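Local atomic coordinates of xylose isomerase-like TIM barrel domain-containing protein (Parabacteroides distasonis, PDB entry 4KW2), a protein that is of unknown function but has a xylose isomerase-like TIM barrel and may be a sugar isomerase or a related enzyme. Residues 29-32 against 33-36; 39-42 against 43-46; 181-184 against 185-188; 224-227 against 228-232. One frame throughout, in Å; residues are numbered along the deposited sequence. Where two conformers were deposited one is given.

Contact 1: residues 29-32 against 33-36; sequences WTFH and NLTL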
ATOM      1  N   TRP A  29      -4.829   1.595  15.919  1.00 27.79           N
ATOM      2  CA  TRP A  29      -3.721   1.474  14.959  1.00 28.92           C
ATOM      3  C   TRP A  29      -3.456   2.784  14.202  1.00 28.55           C
ATOM      4  O   TRP A  29      -2.321   3.080  13.834  1.00 27.84           O
ATOM      5  CB  TRP A  29      -3.979   0.333  13.964  1.00 28.40           C
ATOM      6  CG  TRP A  29      -2.846   0.154  13.033  1.00 28.99           C
ATOM      7  CD1 TRP A  29      -2.823   0.467  11.712  1.00 30.52           C
ATOM      8  CD2 TRP A  29      -1.536  -0.333  13.357  1.00 28.54           C
ATOM      9  NE1 TRP A  29      -1.586   0.198  11.184  1.00 32.05           N
ATOM     10  CE2 TRP A  29      -0.774  -0.293  12.173  1.00 31.75           C
ATOM     11  CE3 TRP A  29      -0.938  -0.800  14.532  1.00 27.18           C
ATOM     12  CZ2 TRP A  29       0.562  -0.712  12.125  1.00 30.15           C
ATOM     13  CZ3 TRP A  29       0.380  -1.211  14.491  1.00 27.78           C
ATOM     14  CH2 TRP A  29       1.122  -1.161  13.291  1.00 30.97           C
ATOM     15  N   THR A  30      -4.513   3.554  13.974  1.00 29.20           N
ATOM     16  CA  THR A  30      -4.417   4.888  13.386  1.00 28.74           C
ATOM     17  C   THR A  30      -3.284   5.710  13.990  1.00 29.72           C
ATOM     18  O   THR A  30      -2.571   6.420  13.277  1.00 27.87           O
ATOM     19  CB  THR A  30      -5.747   5.638  13.590  1.00 29.01           C
ATOM     20  OG1 THR A  30      -6.791   4.924  12.917  1.00 26.35           O
ATOM     21  CG2 THR A  30      -5.684   7.063  13.054  1.00 31.90           C
ATOM     22  N   PHE A  31      -3.123   5.606  15.305  1.00 30.76           N
ATOM     23  CA  PHE A  31      -2.132   6.393  16.038  1.00 29.91           C
ATOM     24  C   PHE A  31      -1.114   5.495  16.738  1.00 29.44           C
ATOM     25  O   PHE A  31      -0.730   5.760  17.880  1.00 29.17           O
ATOM     26  CB  PHE A  31      -2.843   7.272  17.073  1.00 30.31           C
ATOM     27  CG  PHE A  31      -3.788   8.278  16.474  1.00 31.23           C
ATOM     28  CD1 PHE A  31      -3.298   9.403  15.826  1.00 34.90           C
ATOM     29  CD2 PHE A  31      -5.156   8.112  16.573  1.00 30.36           C
ATOM     30  CE1 PHE A  31      -4.158  10.337  15.276  1.00 33.29           C
ATOM     31  CE2 PHE A  31      -6.020   9.044  16.030  1.00 32.58           C
ATOM     32  CZ  PHE A  31      -5.520  10.156  15.380  1.00 33.18           C
ATOM     33  N   HIS A  32      -0.668   4.441  16.055  1.00 29.70           N
ATOM     34  CA  HIS A  32       0.204   3.442  16.683  1.00 30.52           C
ATOM     35  C   HIS A  32       1.580   3.995  17.046  1.00 33.80           C
ATOM     36  O   HIS A  32       2.283   3.397  17.864  1.00 36.47           O
ATOM     37  CB  HIS A  32       0.340   2.185  15.821  1.00 33.51           C
ATOM     38  CG  HIS A  32       1.065   2.398  14.531  1.00 36.59           C
ATOM     39  ND1 HIS A  32       0.412   2.684  13.351  1.00 40.96           N
ATOM     40  CD2 HIS A  32       2.383   2.348  14.230  1.00 39.25           C
ATOM     41  CE1 HIS A  32       1.298   2.811  12.380  1.00 39.84           C
ATOM     42  NE2 HIS A  32       2.501   2.610  12.887  1.00 41.76           N
ATOM     43  N   ASN A  33       1.950   5.130  16.445  1.00 35.61           N
ATOM     44  CA  ASN A  33       3.164   5.896  16.749  0.50 35.90           C
ATOM     45  C   ASN A  33       3.061   6.703  18.041  1.00 35.38           C
ATOM     46  O   ASN A  33       4.032   7.316  18.483  1.00 36.53           O
ATOM     47  CB  ASN A  33       3.489   6.857  15.585  0.50 34.86           C
ATOM     48  CG  ASN A  33       2.366   7.848  15.287  0.50 33.42           C
ATOM     49  OD1 ASN A  33       1.211   7.465  15.101  0.50 29.54           O
ATOM     50  ND2 ASN A  33       2.711   9.127  15.215  0.50 33.64           N
ATOM     51  N   LEU A  34       1.861   6.752  18.609  1.00 31.25           N
ATOM     52  CA  LEU A  34       1.627   7.407  19.889  1.00 29.77           C
ATOM     53  C   LEU A  34       1.383   6.347  20.970  1.00 28.08           C
ATOM     54  O   LEU A  34       1.267   5.153  20.677  1.00 27.35           O
ATOM     55  CB  LEU A  34       0.407   8.321  19.787  1.00 31.22           C
ATOM     56  CG  LEU A  34       0.423   9.392  18.694  1.00 32.67           C
ATOM     57  CD1 LEU A  34      -0.847  10.225  18.780  1.00 32.28           C
ATOM     58  CD2 LEU A  34       1.645  10.281  18.823  1.00 33.95           C
ATOM     59  N   THR A  35       1.302   6.786  22.219  1.00 27.64           N
ATOM     60  CA  THR A  35       0.849   5.918  23.298  1.00 27.66           C
ATOM     61  C   THR A  35      -0.667   5.742  23.180  1.00 28.26           C
ATOM     62  O   THR A  35      -1.329   6.504  22.476  1.00 29.57           O
ATOM     63  CB  THR A  35       1.168   6.507  24.681  1.00 27.83           C
ATOM     64  OG1 THR A  35       0.400   7.704  24.886  1.00 27.43           O
ATOM     65  CG2 THR A  35       2.670   6.803  24.830  1.00 27.08           C
ATOM     66  N   LEU A  36      -1.220   4.749  23.873  1.00 27.89           N
ATOM     67  CA  LEU A  36      -2.668   4.551  23.879  1.00 27.68           C
ATOM     68  C   LEU A  36      -3.401   5.730  24.523  1.00 29.58           C
ATOM     69  O   LEU A  36      -4.452   6.139  24.033  1.00 30.43           O
ATOM     70  CB  LEU A  36      -3.051   3.243  24.568  1.00 26.66           C
ATOM     71  CG  LEU A  36      -4.555   2.942  24.649  1.00 27.03           C
ATOM     72  CD1 LEU A  36      -5.180   2.846  23.271  1.00 28.41           C
ATOM     73  CD2 LEU A  36      -4.812   1.669  25.435  1.00 27.27           C
TER
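Phe31 and Leu34 close a type I beta turn, the amide N of Leu34 giving its hydrogen to Phe31 O at 2.9 Å. Their side chains leave the turn side by side, pointing the same way, and methyl CD1 of Leu34 lies 3.9 Å from Phe31 CD1. Together they cover the start of helix 36-46, where Phe31 meets Thr39, Leu46 and CB of Lys42, so carbon-rich groups suit the place. Asn33 takes the third position of the turn, its backbone N 3.5 Å from His32 CG. The turn belongs to the beta-alpha loop after strand 23-27 of a TIM barrel, and Thr35 then takes the N-cap of the helix. With CG lodged between the backbone N and the carbonyl carbon (chi1 67°), the His32 ring folds back over the indole of Trp29, placing ND1 3.4 Å above the centre of that ring. ND1 also donates to Trp29 O at 2.8 Å, within both the carbonyl and the imidazole planes, while His32 N is a second donor to the same oxygen. A leucine at His32 would probably leave Trp29 O with the backbone donor alone and the indole less firmly held. Glu212 of a neighbouring subunit packs on His32.

Contact 2: residues 39-42 against 43-46; sequences TLDK and TQQL. With SO4 (sulfate ion), chain C.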
ATOM      1  N   THR A  39      -3.527   8.356  22.065  1.00 30.08           N
ATOM      2  CA  THR A  39      -4.481   7.914  21.057  1.00 28.60           C
ATOM      3  C   THR A  39      -5.913   8.225  21.502  1.00 28.07           C
ATOM      4  O   THR A  39      -6.734   8.687  20.699  1.00 26.49           O
ATOM      5  CB  THR A  39      -4.323   6.399  20.782  1.00 26.95           C
ATOM      6  OG1 THR A  39      -3.024   6.147  20.238  1.00 24.94           O
ATOM      7  CG2 THR A  39      -5.389   5.884  19.823  1.00 25.48           C
ATOM      8  N   LEU A  40      -6.203   7.974  22.777  1.00 28.28           N
ATOM      9  CA  LEU A  40      -7.530   8.262  23.331  1.00 28.63           C
ATOM     10  C   LEU A  40      -7.804   9.764  23.390  1.00 27.83           C
ATOM     11  O   LEU A  40      -8.944  10.186  23.203  1.00 29.04           O
ATOM     12  CB  LEU A  40      -7.711   7.626  24.713  1.00 29.80           C
ATOM     13  CG  LEU A  40      -7.699   6.088  24.782  1.00 29.81           C
ATOM     14  CD1 LEU A  40      -8.113   5.617  26.170  1.00 30.72           C
ATOM     15  CD2 LEU A  40      -8.597   5.456  23.726  1.00 29.91           C
ATOM     16  N   ASP A  41      -6.766  10.566  23.627  1.00 27.16           N
ATOM     17  CA  ASP A  41      -6.901  12.024  23.568  1.00 30.10           C
ATOM     18  C   ASP A  41      -7.260  12.491  22.156  1.00 30.49           C
ATOM     19  O   ASP A  41      -8.075  13.396  21.988  1.00 29.44           O
ATOM     20  CB  ASP A  41      -5.615  12.732  24.004  1.00 31.28           C
ATOM     21  CG  ASP A  41      -5.232  12.442  25.438  1.00 33.31           C
ATOM     22  OD1 ASP A  41      -6.104  12.073  26.256  1.00 36.46           O
ATOM     23  OD2 ASP A  41      -4.034  12.581  25.749  1.00 36.33           O
ATOM     24  N   LYS A  42      -6.635  11.877  21.153  1.00 31.24           N
ATOM     25  CA  LYS A  42      -6.949  12.157  19.755  1.00 31.50           C
ATOM     26  C   LYS A  42      -8.367  11.728  19.418  1.00 30.88           C
ATOM     27  O   LYS A  42      -9.072  12.419  18.690  1.00 29.64           O
ATOM     28  CB  LYS A  42      -5.977  11.425  18.832  1.00 33.83           C
ATOM     29  CG  LYS A  42      -4.562  11.962  18.894  1.00 36.41           C
ATOM     30  CD  LYS A  42      -4.392  13.166  17.998  1.00 37.92           C
ATOM     31  CE  LYS A  42      -2.996  13.747  18.138  1.00 42.03           C
ATOM     32  NZ  LYS A  42      -2.771  14.792  17.108  1.00 42.89           N
ATOM     33  N   THR A  43      -8.765  10.570  19.937  1.00 30.73           N
ATOM     34  CA  THR A  43     -10.120  10.057  19.775  1.00 29.00           C
ATOM     35  C   THR A  43     -11.160  11.044  20.336  1.00 30.80           C
ATOM     36  O   THR A  43     -12.230  11.221  19.751  1.00 33.13           O
ATOM     37  CB  THR A  43     -10.233   8.663  20.432  1.00 28.48           C
ATOM     38  OG1 THR A  43      -9.209   7.813  19.896  1.00 27.35           O
ATOM     39  CG2 THR A  43     -11.595   8.020  20.176  1.00 29.13           C
ATOM     40  N   GLN A  44     -10.830  11.707  21.445  1.00 32.22           N
ATOM     41  CA  GLN A  44     -11.686  12.765  21.999  1.00 33.39           C
ATOM     42  C   GLN A  44     -11.780  13.960  21.058  1.00 33.01           C
ATOM     43  O   GLN A  44     -12.861  14.506  20.853  1.00 32.28           O
ATOM     44  CB  GLN A  44     -11.155  13.257  23.341  1.00 32.44           C
ATOM     45  CG  GLN A  44     -11.333  12.281  24.483  1.00 34.10           C
ATOM     46  CD  GLN A  44     -10.735  12.808  25.773  1.00 33.60           C
ATOM     47  OE1 GLN A  44      -9.525  12.761  25.979  1.00 34.54           O
ATOM     48  NE2 GLN A  44     -11.582  13.310  26.642  1.00 33.80           N
ATOM     49  N   GLN A  45     -10.646  14.363  20.492  1.00 32.48           N
ATOM     50  CA  GLN A  45     -10.621  15.487  19.549  1.00 33.27           C
ATOM     51  C   GLN A  45     -11.404  15.170  18.274  1.00 30.83           C
ATOM     52  O   GLN A  45     -11.997  16.059  17.669  1.00 29.69           O
ATOM     53  CB  GLN A  45      -9.181  15.866  19.208  1.00 34.84           C
ATOM     54  CG  GLN A  45      -8.398  16.408  20.394  1.00 38.48           C
ATOM     55  CD  GLN A  45      -6.904  16.369  20.163  1.00 42.28           C
ATOM     56  OE1 GLN A  45      -6.428  16.691  19.080  1.00 46.19           O
ATOM     57  NE2 GLN A  45      -6.155  15.969  21.180  1.00 48.20           N
ATOM     58  N   LEU A  46     -11.407  13.901  17.878  1.00 28.99           N
ATOM     59  CA  LEU A  46     -12.206  13.452  16.743  1.00 31.51           C
ATOM     60  C   LEU A  46     -13.700  13.412  17.053  1.00 32.16           C
ATOM     61  O   LEU A  46     -14.521  13.524  16.149  1.00 33.31           O
ATOM     62  CB  LEU A  46     -11.745  12.067  16.290  1.00 31.27           C
ATOM     63  CG  LEU A  46     -10.400  12.057  15.561  1.00 30.50           C
ATOM     64  CD1 LEU A  46      -9.770  10.677  15.599  1.00 30.67           C
ATOM     65  CD2 LEU A  46     -10.567  12.539  14.123  1.00 30.08           C
TER
HETATM   66  S   SO4 C 301      -3.827  16.629  13.841  1.00 75.79           S
HETATM   67  O1  SO4 C 301      -5.126  16.964  13.219  1.00 65.56           O
HETATM   68  O2  SO4 C 301      -3.599  17.522  15.003  1.00 59.62           O
HETATM   69  O3  SO4 C 301      -3.815  15.214  14.302  1.00 69.20           O
HETATM   70  O4  SO4 C 301      -2.765  16.822  12.823  1.00 71.95           O
HETATM   71  O   HOH W   1      -4.016  17.096  17.911  1.00 47.47           O
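Lys42 and Gln45, neighbours on one helix, are joined through a water that also binds a sulfate ion. The water accepts from Lys42 NZ at 2.7 Å and donates to Gln45 OE1 at 2.7 Å, and it gives its other hydrogen to sulfate O2. Lys42 NZ also grips the ion directly, 3.0 Å from sulfate O3; the chain bends at its second torsion (chi2 -83°) and then runs straight to the ammonium. Ile250 N supplies another bond to the sulfate, which probably came from the crystallisation liquor.

Thr43 faces the barrel instead, touching Ile26 of strand 23-27, as expected for a helix in a beta-alpha-beta unit. Its hydroxyl is satisfied by its own helix: OG1 donates to Thr39 O at 2.7 Å from 38° above the carbonyl plane, while Thr43 N binds that oxygen at 2.9 Å. Threonine suits the site because it can be buried without a stranded polar atom. Asp41 and Gln44 run side by side on a more open face, with Asp41 OD1 in a salt bridge to Arg88.

The chemistry thus divides by side: an internally satisfied hydroxyl inside, and outside a lysine whose positive charge is likely to favour anions at this spot.

Contact 3: residues 181-184 against 185-188; sequences WKRV and GEDP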
ATOM      1  N   TRP A 181     -14.444   2.159  -1.527  1.00 56.42           N
ATOM      2  CA  TRP A 181     -15.817   2.553  -1.767  1.00 51.77           C
ATOM      3  C   TRP A 181     -15.857   3.747  -2.735  1.00 53.63           C
ATOM      4  O   TRP A 181     -15.215   4.763  -2.459  1.00 55.47           O
ATOM      5  CB  TRP A 181     -16.442   2.956  -0.436  1.00 46.96           C
ATOM      6  CG  TRP A 181     -17.830   3.430  -0.569  1.00 49.99           C
ATOM      7  CD1 TRP A 181     -18.251   4.714  -0.796  1.00 50.44           C
ATOM      8  CD2 TRP A 181     -18.998   2.627  -0.498  1.00 51.20           C
ATOM      9  NE1 TRP A 181     -19.623   4.753  -0.870  1.00 52.36           N
ATOM     10  CE2 TRP A 181     -20.107   3.485  -0.687  1.00 52.29           C
ATOM     11  CE3 TRP A 181     -19.220   1.262  -0.290  1.00 49.17           C
ATOM     12  CZ2 TRP A 181     -21.415   3.019  -0.679  1.00 51.38           C
ATOM     13  CZ3 TRP A 181     -20.515   0.803  -0.272  1.00 54.10           C
ATOM     14  CH2 TRP A 181     -21.600   1.680  -0.466  1.00 53.82           C
ATOM     15  N   LYS A 182     -16.601   3.690  -3.842  1.00 54.55           N
ATOM     16  CA  LYS A 182     -17.496   2.606  -4.252  1.00 50.55           C
ATOM     17  C   LYS A 182     -17.240   2.341  -5.727  1.00 51.19           C
ATOM     18  O   LYS A 182     -17.114   3.288  -6.510  1.00 49.29           O
ATOM     19  CB  LYS A 182     -18.942   3.073  -4.091  1.00 52.57           C
ATOM     20  CG  LYS A 182     -20.024   2.029  -4.317  1.00 51.81           C
ATOM     21  CD  LYS A 182     -21.378   2.721  -4.389  1.00 55.49           C
ATOM     22  CE  LYS A 182     -22.534   1.777  -4.128  1.00 59.15           C
ATOM     23  NZ  LYS A 182     -22.760   0.831  -5.250  1.00 68.37           N
ATOM     24  N   ARG A 183     -17.170   1.065  -6.105  1.00 52.41           N
ATOM     25  CA  ARG A 183     -16.993   0.669  -7.508  1.00 53.16           C
ATOM     26  C   ARG A 183     -18.115  -0.282  -7.917  1.00 50.83           C
ATOM     27  O   ARG A 183     -18.512  -1.150  -7.140  1.00 45.53           O
ATOM     28  CB  ARG A 183     -15.627   0.012  -7.719  1.00 54.80           C
ATOM     29  CG  ARG A 183     -14.482   0.827  -7.143  1.00 59.96           C
ATOM     30  CD  ARG A 183     -13.120   0.305  -7.564  1.00 64.61           C
ATOM     31  NE  ARG A 183     -12.050   0.903  -6.764  1.00 69.78           N
ATOM     32  CZ  ARG A 183     -10.751   0.668  -6.936  1.00 75.23           C
ATOM     33  NH1 ARG A 183     -10.329  -0.153  -7.895  1.00 81.83           N
ATOM     34  NH2 ARG A 183      -9.862   1.261  -6.147  1.00 75.99           N
ATOM     35  N   VAL A 184     -18.618  -0.107  -9.136  1.00 52.49           N
ATOM     36  CA  VAL A 184     -19.774  -0.869  -9.618  1.00 55.37           C
ATOM     37  C   VAL A 184     -19.515  -2.376  -9.565  1.00 59.68           C
ATOM     38  O   VAL A 184     -18.523  -2.865 -10.110  1.00 61.57           O
ATOM     39  CB  VAL A 184     -20.191  -0.435 -11.048  1.00 54.09           C
ATOM     40  CG1 VAL A 184     -19.102  -0.739 -12.073  1.00 54.55           C
ATOM     41  CG2 VAL A 184     -21.510  -1.081 -11.447  1.00 56.05           C
ATOM     42  N   GLY A 185     -20.397  -3.097  -8.872  1.00 62.04           N
ATOM     43  CA  GLY A 185     -20.309  -4.553  -8.764  1.00 64.05           C
ATOM     44  C   GLY A 185     -19.287  -5.087  -7.772  1.00 67.37           C
ATOM     45  O   GLY A 185     -19.109  -6.298  -7.670  1.00 67.55           O
ATOM     46  N   GLU A 186     -18.611  -4.197  -7.046  1.00 72.45           N
ATOM     47  CA  GLU A 186     -17.647  -4.598  -6.015  1.00 75.38           C
ATOM     48  C   GLU A 186     -18.012  -3.934  -4.687  1.00 70.31           C
ATOM     49  O   GLU A 186     -17.144  -3.468  -3.947  1.00 69.62           O
ATOM     50  CB  GLU A 186     -16.223  -4.222  -6.437  1.00 80.01           C
ATOM     51  CG  GLU A 186     -15.766  -4.881  -7.730  1.00 89.53           C
ATOM     52  CD  GLU A 186     -14.361  -4.476  -8.144  1.00 98.97           C
ATOM     53  OE1 GLU A 186     -13.751  -3.619  -7.465  1.00 96.22           O
ATOM     54  OE2 GLU A 186     -13.866  -5.016  -9.157  1.00104.68           O
ATOM     55  N   ASP A 187     -19.309  -3.910  -4.398  1.00 68.06           N
ATOM     56  CA  ASP A 187     -19.844  -3.267  -3.204  1.00 70.40           C
ATOM     57  C   ASP A 187     -19.757  -4.237  -2.020  1.00 73.20           C
ATOM     58  O   ASP A 187     -20.509  -5.215  -1.971  1.00 65.38           O
ATOM     59  CB  ASP A 187     -21.297  -2.861  -3.463  1.00 72.76           C
ATOM     60  CG  ASP A 187     -21.899  -2.046  -2.329  1.00 73.77           C
ATOM     61  OD1 ASP A 187     -21.475  -2.196  -1.163  1.00 64.82           O
ATOM     62  OD2 ASP A 187     -22.822  -1.260  -2.618  1.00 72.12           O
ATOM     63  N   PRO A 188     -18.853  -3.963  -1.051  1.00 71.00           N
ATOM     64  CA  PRO A 188     -18.628  -4.926   0.040  1.00 71.53           C
ATOM     65  C   PRO A 188     -19.867  -5.171   0.898  1.00 71.82           C
ATOM     66  O   PRO A 188     -20.049  -6.272   1.420  1.00 67.70           O
ATOM     67  CB  PRO A 188     -17.518  -4.273   0.884  1.00 70.80           C
ATOM     68  CG  PRO A 188     -16.980  -3.149   0.063  1.00 76.36           C
ATOM     69  CD  PRO A 188     -18.095  -2.717  -0.840  1.00 72.25           C
TER
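Asp187 is met by two side chains, Lys182 and Trp181, from the other arm of a loop that doubles back at a beta turn. Its OD2 forms a salt bridge with Lys182 NZ, whose hydrogen bond is weak at 3.4 Å. Its OD1 approaches the indole at the rim, 3.3 Å from Trp181 CZ3 and near the ring plane, with the carboxylate turned almost perpendicular (86°); the slightly positive ring hydrogens suit an oxygen there. The same OD1 takes weak hydrogen bonds from Leu189 N and Lys190 N. Pro188 CD follows along the same edge.

What brings the arms together is a type II beta turn from Arg183 to Glu186, closed by Glu186 N donating to Arg183 O at 3.1 Å. Gly185 fits its positive phi (79°), since a CB would fall 2.7 Å from Val184 O. The peptide bond before Lys182 is cis, and Lys182 CB lies 3.5 Å above one face of the Trp181 ring, offset toward its rim; the lysine chain bends at its last torsion toward Asp187.

Farther out, this loop after strand 172-178 of the TIM barrel meets a neighbouring subunit, whose Ser99 OG bonds Val184 N. In the same chain, Phe226 stacks edge-to-face with Trp181.

Glu229 stands close to Asp187; Lys182, weakly paired with both acids, may offset part of the repulsion, which could raise the proton affinity of one carboxylate.

Contact 4: residues 224-227 against 228-232; sequences KAFV and NELKR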
ATOM      1  N   LYS A 224     -22.113   9.969   2.037  1.00 31.57           N
ATOM      2  CA  LYS A 224     -23.574  10.021   2.146  1.00 34.11           C
ATOM      3  C   LYS A 224     -24.186   8.740   1.583  1.00 33.70           C
ATOM      4  O   LYS A 224     -25.084   8.153   2.189  1.00 31.75           O
ATOM      5  CB  LYS A 224     -24.152  11.235   1.408  1.00 39.35           C
ATOM      6  CG  LYS A 224     -24.115  12.548   2.178  1.00 43.84           C
ATOM      7  CD  LYS A 224     -25.014  13.583   1.506  1.00 51.96           C
ATOM      8  CE  LYS A 224     -25.415  14.727   2.429  1.00 59.46           C
ATOM      9  NZ  LYS A 224     -24.669  15.988   2.156  1.00 63.73           N
ATOM     10  N   ALA A 225     -23.687   8.309   0.425  1.00 33.75           N
ATOM     11  CA  ALA A 225     -24.145   7.074  -0.207  1.00 33.55           C
ATOM     12  C   ALA A 225     -23.841   5.862   0.662  1.00 35.17           C
ATOM     13  O   ALA A 225     -24.625   4.918   0.711  1.00 37.17           O
ATOM     14  CB  ALA A 225     -23.505   6.913  -1.571  1.00 34.42           C
ATOM     15  N   PHE A 226     -22.698   5.894   1.339  1.00 34.00           N
ATOM     16  CA  PHE A 226     -22.278   4.802   2.209  1.00 32.39           C
ATOM     17  C   PHE A 226     -23.228   4.671   3.396  1.00 32.02           C
ATOM     18  O   PHE A 226     -23.720   3.587   3.707  1.00 32.25           O
ATOM     19  CB  PHE A 226     -20.846   5.057   2.692  1.00 32.01           C
ATOM     20  CG  PHE A 226     -20.332   4.021   3.641  1.00 31.96           C
ATOM     21  CD1 PHE A 226     -20.107   2.725   3.210  1.00 33.32           C
ATOM     22  CD2 PHE A 226     -20.068   4.338   4.960  1.00 33.14           C
ATOM     23  CE1 PHE A 226     -19.629   1.761   4.078  1.00 33.37           C
ATOM     24  CE2 PHE A 226     -19.588   3.376   5.834  1.00 33.48           C
ATOM     25  CZ  PHE A 226     -19.373   2.085   5.393  1.00 32.69           C
ATOM     26  N   VAL A 227     -23.480   5.796   4.045  1.00 32.06           N
ATOM     27  CA  VAL A 227     -24.406   5.872   5.167  1.00 33.67           C
ATOM     28  C   VAL A 227     -25.803   5.384   4.780  1.00 34.92           C
ATOM     29  O   VAL A 227     -26.427   4.624   5.523  1.00 33.08           O
ATOM     30  CB  VAL A 227     -24.463   7.323   5.693  1.00 34.97           C
ATOM     31  CG1 VAL A 227     -25.707   7.564   6.524  1.00 36.87           C
ATOM     32  CG2 VAL A 227     -23.203   7.627   6.496  1.00 36.45           C
ATOM     33  N   ASN A 228     -26.280   5.827   3.618  1.00 36.62           N
ATOM     34  CA  ASN A 228     -27.574   5.394   3.086  1.00 36.78           C
ATOM     35  C   ASN A 228     -27.660   3.885   2.933  1.00 40.23           C
ATOM     36  O   ASN A 228     -28.697   3.295   3.244  1.00 39.63           O
ATOM     37  CB  ASN A 228     -27.862   6.056   1.738  1.00 36.23           C
ATOM     38  CG  ASN A 228     -28.107   7.548   1.860  1.00 39.24           C
ATOM     39  OD1 ASN A 228     -28.219   8.085   2.959  1.00 40.97           O
ATOM     40  ND2 ASN A 228     -28.183   8.225   0.726  1.00 42.46           N
ATOM     41  N   GLU A 229     -26.577   3.262   2.466  1.00 40.04           N
ATOM     42  CA  GLU A 229     -26.549   1.807   2.310  1.00 42.30           C
ATOM     43  C   GLU A 229     -26.572   1.096   3.650  1.00 39.50           C
ATOM     44  O   GLU A 229     -27.253   0.087   3.806  1.00 41.92           O
ATOM     45  CB  GLU A 229     -25.331   1.348   1.516  1.00 46.90           C
ATOM     46  CG  GLU A 229     -25.483   1.558   0.023  1.00 58.76           C
ATOM     47  CD  GLU A 229     -24.703   0.565  -0.817  1.00 71.52           C
ATOM     48  OE1 GLU A 229     -24.276  -0.494  -0.293  1.00 76.65           O
ATOM     49  OE2 GLU A 229     -24.519   0.856  -2.018  1.00 82.17           O
ATOM     50  N   LEU A 230     -25.820   1.613   4.609  1.00 37.81           N
ATOM     51  CA  LEU A 230     -25.843   1.060   5.948  1.00 38.32           C
ATOM     52  C   LEU A 230     -27.255   1.128   6.526  1.00 39.03           C
ATOM     53  O   LEU A 230     -27.706   0.173   7.148  1.00 38.55           O
ATOM     54  CB  LEU A 230     -24.861   1.797   6.861  1.00 37.57           C
ATOM     55  CG  LEU A 230     -23.376   1.606   6.565  1.00 36.89           C
ATOM     56  CD1 LEU A 230     -22.571   2.406   7.575  1.00 37.54           C
ATOM     57  CD2 LEU A 230     -22.982   0.137   6.602  1.00 36.63           C
ATOM     58  N   LYS A 231     -27.943   2.252   6.323  1.00 39.67           N
ATOM     59  CA  LYS A 231     -29.339   2.392   6.747  1.00 44.02           C
ATOM     60  C   LYS A 231     -30.236   1.362   6.066  1.00 42.77           C
ATOM     61  O   LYS A 231     -31.056   0.720   6.721  1.00 40.34           O
ATOM     62  CB  LYS A 231     -29.882   3.793   6.437  1.00 50.86           C
ATOM     63  CG  LYS A 231     -29.807   4.784   7.591  1.00 58.99           C
ATOM     64  CD  LYS A 231     -30.816   5.915   7.413  1.00 70.32           C
ATOM     65  CE  LYS A 231     -32.230   5.486   7.801  1.00 75.72           C
ATOM     66  NZ  LYS A 231     -33.283   6.419   7.308  1.00 75.70           N
ATOM     67  N   ARG A 232     -30.059   1.212   4.756  1.00 41.90           N
ATOM     68  CA  ARG A 232     -30.875   0.288   3.969  0.50 42.49           C
ATOM     69  C   ARG A 232     -30.664  -1.162   4.409  1.00 42.71           C
ATOM     70  O   ARG A 232     -31.610  -1.935   4.458  1.00 43.01           O
ATOM     71  CB  ARG A 232     -30.609   0.453   2.464  0.50 41.38           C
ATOM     72  CG  ARG A 232     -31.149   1.763   1.895  0.50 41.94           C
ATOM     73  CD  ARG A 232     -31.400   1.698   0.397  0.50 43.60           C
ATOM     74  NE  ARG A 232     -30.185   1.495  -0.386  0.50 45.07           N
ATOM     75  CZ  ARG A 232     -29.403   2.477  -0.828  0.50 46.69           C
ATOM     76  NH1 ARG A 232     -29.696   3.743  -0.556  0.50 45.29           N
ATOM     77  NH2 ARG A 232     -28.323   2.190  -1.537  0.50 46.51           N
TER
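Leu230 lies against Phe226 one turn earlier in helix 222-232, which links strands 199-204 and 238-241 in a beta-alpha-beta unit of the TIM barrel. Leaving the backbone, Leu230 CB passes 3.5 Å from Val227 O. The next carbon, CG, is beside the backbone N and anti to the carbonyl carbon (chi1 -68°), which brings it over one face of the Phe226 ring, offset toward the rim; the same atom is 3.5 Å from Phe226 O. At the tip, methyl CD1 reaches the ring itself, nearest Phe226 CE2 and next CZ. A branched leucine suits the site because it can spread over the flat ring, and both residues are buried; Phe226 also touches Leu260 of helix 250-262.

The backbone bonds are regular i to i+4 pairs, such as Leu230 N to Phe226 O at 3.0 Å. On another side of the helix Val227 packs on Leu260, its apolar branches suiting a buried face, whereas Asn228 is only partly covered.

Asn228 N donates to Lys224 O, and its side-chain amide lies over that oxygen without hydrogen bonding to it, OD1 being a second acceptor. A glycine in place of Asn228 would probably leave Lys224 O less covered, for the amide carbon Asn228 CG lies just 3.1 Å from Lys224 O.

Overall arrangement
The four contacts fall into two neighbouring pairs on the barrel. Contacts 1 and 2 touch where Phe31 and Leu34 of the loop pack on Thr39 and Lys42 of the helix, so they hold the start of the first beta-alpha unit. Contacts 3 and 4 meet through Trp181 and the charged group of Lys182, Asp187 and Glu229. The pairs stay apart: contacts 2 and 4 come no nearer than about 14 Å between nearest atoms. Each contact is partly buried. Of the helical ones, contact 4 has an apolar inner side, while contact 2 also buries threonine hydroxyls there, bonded within the helix or its start. The loop contacts, 1 and 3, rest on beta turns and reach neighbouring subunits.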